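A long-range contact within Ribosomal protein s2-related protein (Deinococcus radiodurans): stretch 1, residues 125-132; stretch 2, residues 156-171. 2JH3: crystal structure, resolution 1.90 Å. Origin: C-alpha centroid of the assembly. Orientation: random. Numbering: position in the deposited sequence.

Stretch 1 125-132: AIAAQARD
Stretch 2 (156-171) ALETHAQALRERGQFA

Residues 125-132 form one helix, part of a longer one that extends beyond the stretch at both ends. Residues 156-167 form the last part of a second helix. Gly168 ends it with positive phi (77/10), a conformation that favours glycine. Gln169 (-62/-19) and Phe170 (-118/161) follow outside the helix. The helix axes approach to 11.3 Å, and their N-to-C directions make an angle of 65°, with a signed crossing angle of -65°. In register, Ile126 CA lies 8.9 Å from His160 CA, and Ala127 CA lies 7.8 Å from Leu164 CA. The contact buries 367 Å², both sides summed.

Backbone hydrogen bonds hold each helix in the i to i+4 pattern. In the first, Ala130 N donates to Ile126 O and Arg131 N to Ala127 O, both at 2.9 Å. In the second, Leu164 N donates to His160 O at 3.0 Å. The last of the series runs from Gly168 N to Leu164 O at 3.2 Å.

Apolar packing makes up most of the contact. Ile126 (chi1 m, chi2 t) points toward the second helix and spans two turns of it. Its CG2 lies 3.7 Å from Leu164 CD1. Its CD1 reaches back to Leu157 CD1 at 4.4 Å and to His160 CB at 4.2 Å. The CA-to-CB bond of Leu157 (t, p) points sideways to the first helix, but the end of the side chain comes nearer. Leu164 (m, t) points toward the first helix and also meets Ala127, with Leu164 CD2 4.0 Å from Ala127 CB.

Phe170 (chi1 m, chi2 93°) continues this packing beyond the helix end. Ala127 CB sits at the ring edge, near its plane, 4.2 Å from Phe170 CE1. Ala130 CB approaches obliquely, 3.7 Å from Phe170 CZ. Arg131 CG is also oblique, 4.3 Å from Phe170 CZ. Arg131 thus touches the ring loosely through CG, while its guanidinium reaches a polar partner.

That partner is Gln169, which makes the one hydrogen bond across the stretches. Arg131 NH1 donates to Gln169 OE1 at 3.1 Å, with an N-H...O angle of 163°. The angle shows a nearly straight bond, and the acceptor lies at the edge of the guanidinium, near its plane. Arg131 (m, t, m, chi4 -107°) starts sideways and its end comes nearer. Gln169 (t, t, chi3 28°) points toward the first helix with an extended chain.

Within stretch 2, Arg165 NH1 donates to Gln162 OE1 at 3.0 Å, away from the contact.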

ATOM      1  N   ALA A 125       8.412  36.552  21.213  1.00 32.71           N
ATOM      2  CA  ALA A 125       8.008  35.145  21.293  1.00 32.12           C
ATOM      3  C   ALA A 125       9.101  34.294  21.997  1.00 31.25           C
ATOM      4  O   ALA A 125       8.803  33.438  22.780  1.00 29.51           O
ATOM      5  CB  ALA A 125       7.676  34.593  19.875  1.00 32.14           C
ATOM      6  N   ILE A 126      10.360  34.551  21.665  1.00 32.09           N
ATOM      7  CA  ILE A 126      11.505  33.900  22.310  1.00 31.35           C
ATOM      8  C   ILE A 126      11.537  34.194  23.831  1.00 32.14           C
ATOM      9  O   ILE A 126      11.515  33.261  24.623  1.00 31.10           O
ATOM     10  CB  ILE A 126      12.825  34.405  21.703  1.00 31.42           C
ATOM     11  CG1 ILE A 126      13.007  33.875  20.274  1.00 29.65           C
ATOM     12  CG2 ILE A 126      14.042  34.034  22.656  1.00 32.04           C
ATOM     13  CD1 ILE A 126      14.107  34.611  19.456  1.00 28.20           C
ATOM     14  N   ALA A 127      11.531  35.478  24.206  1.00 33.05           N
ATOM     15  CA  ALA A 127      11.365  35.895  25.633  1.00 33.82           C
ATOM     16  C   ALA A 127      10.186  35.253  26.327  1.00 35.43           C
ATOM     17  O   ALA A 127      10.280  34.764  27.482  1.00 35.94           O
ATOM     18  CB  ALA A 127      11.350  37.412  25.771  1.00 34.04           C
ATOM     19  N   ALA A 128       9.068  35.149  25.645  1.00 36.44           N
ATOM     20  CA  ALA A 128       7.912  34.588  26.324  1.00 37.12           C
ATOM     21  C   ALA A 128       8.089  33.126  26.628  1.00 37.68           C
ATOM     22  O   ALA A 128       7.762  32.664  27.726  1.00 39.00           O
ATOM     23  CB  ALA A 128       6.693  34.798  25.519  1.00 37.52           C
ATOM     24  N   GLN A 129       8.580  32.377  25.648  1.00 38.23           N
ATOM     25  CA  GLN A 129       8.905  30.965  25.829  1.00 38.29           C
ATOM     26  C   GLN A 129       9.957  30.827  26.958  1.00 38.48           C
ATOM     27  O   GLN A 129       9.863  29.920  27.783  1.00 38.81           O
ATOM     28  CB  GLN A 129       9.395  30.400  24.496  1.00 37.68           C
ATOM     29  CG  GLN A 129       9.792  28.963  24.434  1.00 38.36           C
ATOM     30  CD  GLN A 129       8.757  28.023  24.984  1.00 43.62           C
ATOM     31  OE1 GLN A 129       8.117  27.310  24.249  1.00 43.73           O
ATOM     32  NE2 GLN A 129       8.615  27.991  26.304  1.00 49.61           N
ATOM     33  N   ALA A 130      10.942  31.710  26.983  1.00 38.86           N
ATOM     34  CA  ALA A 130      11.995  31.647  28.002  1.00 40.59           C
ATOM     35  C   ALA A 130      11.358  31.773  29.396  1.00 41.93           C
ATOM     36  O   ALA A 130      11.584  30.929  30.286  1.00 41.94           O
ATOM     37  CB  ALA A 130      13.011  32.745  27.775  1.00 39.42           C
ATOM     38  N   ARG A 131      10.509  32.794  29.555  1.00 43.31           N
ATOM     39  CA  ARG A 131       9.878  33.070  30.853  1.00 43.94           C
ATOM     40  C   ARG A 131       9.004  31.943  31.260  1.00 44.07           C
ATOM     41  O   ARG A 131       8.996  31.565  32.425  1.00 43.95           O
ATOM     42  CB  ARG A 131       9.090  34.363  30.806  1.00 44.34           C
ATOM     43  CG  ARG A 131       9.975  35.573  30.663  1.00 44.39           C
ATOM     44  CD  ARG A 131       9.196  36.872  30.782  1.00 47.72           C
ATOM     45  NE  ARG A 131       8.094  36.963  29.812  1.00 49.40           N
ATOM     46  CZ  ARG A 131       8.058  37.737  28.714  1.00 50.33           C
ATOM     47  NH1 ARG A 131       9.056  38.557  28.380  1.00 49.19           N
ATOM     48  NH2 ARG A 131       6.973  37.686  27.930  1.00 50.91           N
ATOM     49  N   ASP A 132       8.295  31.360  30.304  1.00 45.02           N
ATOM     50  CA  ASP A 132       7.385  30.258  30.611  1.00 45.42           C
ATOM     51  C   ASP A 132       8.141  29.015  31.036  1.00 45.84           C
ATOM     52  O   ASP A 132       7.602  28.146  31.716  1.00 45.96           O
ATOM     53  CB  ASP A 132       6.504  29.911  29.400  1.00 46.20           C
ATOM     54  CG  ASP A 132       5.515  31.034  29.025  1.00 47.92           C
ATOM     55  OD1 ASP A 132       5.464  32.069  29.745  1.00 45.67           O
ATOM     56  OD2 ASP A 132       4.796  30.853  27.988  1.00 50.66           O
ATOM     57  N   ALA A 156      19.322  35.799  10.915  1.00 36.18           N
ATOM     58  CA  ALA A 156      18.099  36.389  11.488  1.00 34.43           C
ATOM     59  C   ALA A 156      18.071  36.181  12.988  1.00 33.16           C
ATOM     60  O   ALA A 156      17.702  37.084  13.750  1.00 31.87           O
ATOM     61  CB  ALA A 156      16.857  35.803  10.836  1.00 34.95           C
ATOM     62  N   LEU A 157      18.459  34.996  13.443  1.00 32.01           N
ATOM     63  CA  LEU A 157      18.468  34.748  14.871  1.00 32.66           C
ATOM     64  C   LEU A 157      19.472  35.643  15.598  1.00 33.42           C
ATOM     65  O   LEU A 157      19.202  36.118  16.715  1.00 32.66           O
ATOM     66  CB  LEU A 157      18.751  33.267  15.166  1.00 32.26           C
ATOM     67  CG  LEU A 157      18.916  32.902  16.639  1.00 31.14           C
ATOM     68  CD1 LEU A 157      17.693  33.255  17.381  1.00 27.31           C
ATOM     69  CD2 LEU A 157      19.245  31.410  16.774  1.00 30.26           C
ATOM     70  N   GLU A 158      20.629  35.855  14.964  1.00 34.82           N
ATOM     71  CA  GLU A 158      21.641  36.793  15.490  1.00 35.71           C
ATOM     72  C   GLU A 158      21.059  38.213  15.642  1.00 35.26           C
ATOM     73  O   GLU A 158      21.255  38.894  16.650  1.00 34.78           O
ATOM     74  CB  GLU A 158      22.862  36.797  14.577  1.00 37.37           C
ATOM     75  CG  GLU A 158      23.577  35.388  14.511  1.00 41.37           C
ATOM     76  CD  GLU A 158      24.417  35.027  15.762  1.00 45.10           C
ATOM     77  OE1 GLU A 158      24.494  35.887  16.687  1.00 48.10           O
ATOM     78  OE2 GLU A 158      25.009  33.883  15.808  1.00 45.36           O
ATOM     79  N   THR A 159      20.251  38.627  14.684  1.00 35.10           N
ATOM     80  CA  THR A 159      19.566  39.936  14.842  1.00 34.37           C
ATOM     81  C   THR A 159      18.689  39.959  16.085  1.00 33.35           C
ATOM     82  O   THR A 159      18.830  40.827  16.934  1.00 33.03           O
ATOM     83  CB  THR A 159      18.853  40.275  13.555  1.00 34.69           C
ATOM     84  OG1 THR A 159      19.861  40.447  12.550  1.00 33.77           O
ATOM     85  CG2 THR A 159      18.021  41.529  13.680  1.00 34.79           C
ATOM     86  N   HIS A 160      17.865  38.939  16.272  1.00 31.75           N
ATOM     87  CA  HIS A 160      17.054  38.843  17.471  1.00 32.59           C
ATOM     88  C   HIS A 160      17.844  38.721  18.783  1.00 32.93           C
ATOM     89  O   HIS A 160      17.396  39.235  19.825  1.00 32.78           O
ATOM     90  CB  HIS A 160      16.125  37.643  17.376  1.00 32.24           C
ATOM     91  CG  HIS A 160      15.217  37.728  16.197  1.00 32.33           C
ATOM     92  ND1 HIS A 160      15.049  36.691  15.292  1.00 35.46           N
ATOM     93  CD2 HIS A 160      14.550  38.785  15.692  1.00 29.37           C
ATOM     94  CE1 HIS A 160      14.261  37.108  14.309  1.00 33.10           C
ATOM     95  NE2 HIS A 160      13.947  38.373  14.528  1.00 36.47           N
ATOM     96  N   ALA A 161      18.932  37.940  18.740  1.00 33.17           N
ATOM     97  CA  ALA A 161      19.781  37.749  19.945  1.00 33.83           C
ATOM     98  C   ALA A 161      20.253  39.138  20.419  1.00 34.16           C
ATOM     99  O   ALA A 161      20.140  39.460  21.607  1.00 34.58           O
ATOM    100  CB  ALA A 161      20.927  36.814  19.635  1.00 33.74           C
ATOM    101  N   GLN A 162      20.611  40.006  19.475  1.00 35.99           N
ATOM    102  CA  GLN A 162      21.040  41.374  19.856  1.00 36.98           C
ATOM    103  C   GLN A 162      19.911  42.277  20.397  1.00 37.62           C
ATOM    104  O   GLN A 162      20.115  42.984  21.380  1.00 37.79           O
ATOM    105  CB  GLN A 162      21.816  42.041  18.745  1.00 37.90           C
ATOM    106  CG  GLN A 162      22.301  43.476  19.101  1.00 39.06           C
ATOM    107  CD  GLN A 162      23.306  43.559  20.286  1.00 41.95           C
ATOM    108  OE1 GLN A 162      23.916  42.571  20.696  1.00 41.81           O
ATOM    109  NE2 GLN A 162      23.493  44.768  20.796  1.00 44.33           N
ATOM    110  N   ALA A 163      18.702  42.212  19.827  1.00 37.45           N
ATOM    111  CA  ALA A 163      17.594  42.936  20.404  1.00 37.36           C
ATOM    112  C   ALA A 163      17.277  42.477  21.822  1.00 38.24           C
ATOM    113  O   ALA A 163      16.750  43.245  22.646  1.00 37.98           O
ATOM    114  CB  ALA A 163      16.351  42.764  19.537  1.00 38.02           C
ATOM    115  N   LEU A 164      17.495  41.205  22.122  1.00 38.08           N
ATOM    116  CA  LEU A 164      17.089  40.723  23.429  1.00 38.92           C
ATOM    117  C   LEU A 164      18.118  41.137  24.485  1.00 39.96           C
ATOM    118  O   LEU A 164      17.768  41.254  25.681  1.00 40.61           O
ATOM    119  CB  LEU A 164      16.893  39.219  23.420  1.00 39.72           C
ATOM    120  CG  LEU A 164      15.623  38.683  22.733  1.00 38.98           C
ATOM    121  CD1 LEU A 164      15.900  37.236  22.290  1.00 37.69           C
ATOM    122  CD2 LEU A 164      14.388  38.797  23.624  1.00 37.76           C
ATOM    123  N   ARG A 165      19.369  41.339  24.055  1.00 41.10           N
ATOM    124  CA  ARG A 165      20.416  41.875  24.931  1.00 41.84           C
ATOM    125  C   ARG A 165      20.003  43.291  25.346  1.00 42.85           C
ATOM    126  O   ARG A 165      19.881  43.600  26.538  1.00 43.34           O
ATOM    127  CB  ARG A 165      21.773  41.887  24.233  1.00 41.39           C
ATOM    128  CG  ARG A 165      22.385  40.534  24.099  1.00 40.41           C
ATOM    129  CD  ARG A 165      23.658  40.589  23.278  1.00 40.75           C
ATOM    130  NE  ARG A 165      24.046  39.239  22.920  1.00 38.65           N
ATOM    131  CZ  ARG A 165      24.229  38.779  21.686  1.00 38.93           C
ATOM    132  NH1 ARG A 165      24.116  39.557  20.633  1.00 39.94           N
ATOM    133  NH2 ARG A 165      24.536  37.491  21.493  1.00 42.72           N
ATOM    134  N   GLU A 166      19.658  44.107  24.362  1.00 44.10           N
ATOM    135  CA  GLU A 166      19.249  45.488  24.661  1.00 44.24           C
ATOM    136  C   GLU A 166      18.019  45.573  25.571  1.00 44.11           C
ATOM    137  O   GLU A 166      18.034  46.285  26.579  1.00 43.93           O
ATOM    138  CB  GLU A 166      19.086  46.262  23.380  1.00 45.29           C
ATOM    139  CG  GLU A 166      20.017  45.744  22.296  1.00 47.73           C
ATOM    140  CD  GLU A 166      20.828  46.807  21.631  0.75 51.66           C
ATOM    141  OE1 GLU A 166      21.591  47.458  22.379  1.00 54.82           O
ATOM    142  OE2 GLU A 166      20.737  46.944  20.376  0.75 52.35           O
ATOM    143  N   ARG A 167      16.962  44.832  25.299  1.00 44.17           N
ATOM    144  CA  ARG A 167      15.893  44.749  26.302  1.00 45.13           C
ATOM    145  C   ARG A 167      16.401  44.479  27.755  1.00 45.19           C
ATOM    146  O   ARG A 167      15.897  45.065  28.719  1.00 44.89           O
ATOM    147  CB  ARG A 167      14.904  43.660  25.950  1.00 46.15           C
ATOM    148  CG  ARG A 167      14.104  43.949  24.725  1.00 49.55           C
ATOM    149  CD  ARG A 167      13.952  42.679  23.907  0.50 53.68           C
ATOM    150  NE  ARG A 167      12.937  42.839  22.888  0.50 54.58           N
ATOM    151  CZ  ARG A 167      11.692  42.387  22.994  1.00 56.95           C
ATOM    152  NH1 ARG A 167      11.248  41.694  24.065  1.00 57.36           N
ATOM    153  NH2 ARG A 167      10.880  42.643  21.988  1.00 58.41           N
ATOM    154  N   GLY A 168      17.366  43.562  27.907  1.00 45.19           N
ATOM    155  CA  GLY A 168      18.031  43.351  29.204  1.00 44.59           C
ATOM    156  C   GLY A 168      17.264  42.581  30.242  1.00 45.06           C
ATOM    157  O   GLY A 168      17.693  42.459  31.380  1.00 46.01           O
ATOM    158  N   GLN A 169      16.155  41.981  29.891  1.00 45.13           N
ATOM    159  CA  GLN A 169      15.429  41.218  30.898  1.00 44.74           C
ATOM    160  C   GLN A 169      16.237  40.030  31.464  1.00 43.85           C
ATOM    161  O   GLN A 169      15.900  39.473  32.546  1.00 44.09           O
ATOM    162  CB  GLN A 169      14.113  40.718  30.309  1.00 45.58           C
ATOM    163  CG  GLN A 169      13.046  40.399  31.366  1.00 47.12           C
ATOM    164  CD  GLN A 169      11.756  39.775  30.769  1.00 48.85           C
ATOM    165  OE1 GLN A 169      11.784  39.102  29.719  1.00 53.17           O
ATOM    166  NE2 GLN A 169      10.620  39.996  31.457  1.00 51.94           N
ATOM    167  N   PHE A 170      17.268  39.614  30.722  1.00 42.48           N
ATOM    168  CA  PHE A 170      18.028  38.402  31.059  1.00 41.06           C
ATOM    169  C   PHE A 170      19.451  38.790  31.333  1.00 41.05           C
ATOM    170  O   PHE A 170      19.926  39.825  30.864  1.00 41.98           O
ATOM    171  CB  PHE A 170      17.971  37.326  29.917  1.00 38.99           C
ATOM    172  CG  PHE A 170      16.567  36.829  29.624  1.00 37.24           C
ATOM    173  CD1 PHE A 170      15.806  37.420  28.630  1.00 34.33           C
ATOM    174  CD2 PHE A 170      16.015  35.792  30.358  1.00 37.38           C
ATOM    175  CE1 PHE A 170      14.544  37.011  28.402  1.00 35.23           C
ATOM    176  CE2 PHE A 170      14.718  35.376  30.130  1.00 39.19           C
ATOM    177  CZ  PHE A 170      13.979  36.009  29.148  1.00 36.97           C
ATOM    178  N   ALA A 171      20.149  37.887  32.011  1.00 40.86           N
ATOM    179  CA  ALA A 171      21.572  38.054  32.374  1.00 40.39           C
ATOM    180  C   ALA A 171      22.455  38.199  31.178  1.00 39.21           C
ATOM    181  O   ALA A 171      23.398  38.962  31.193  1.00 39.44           O
ATOM    182  CB  ALA A 171      22.050  36.862  33.255  1.00 40.18           C
TER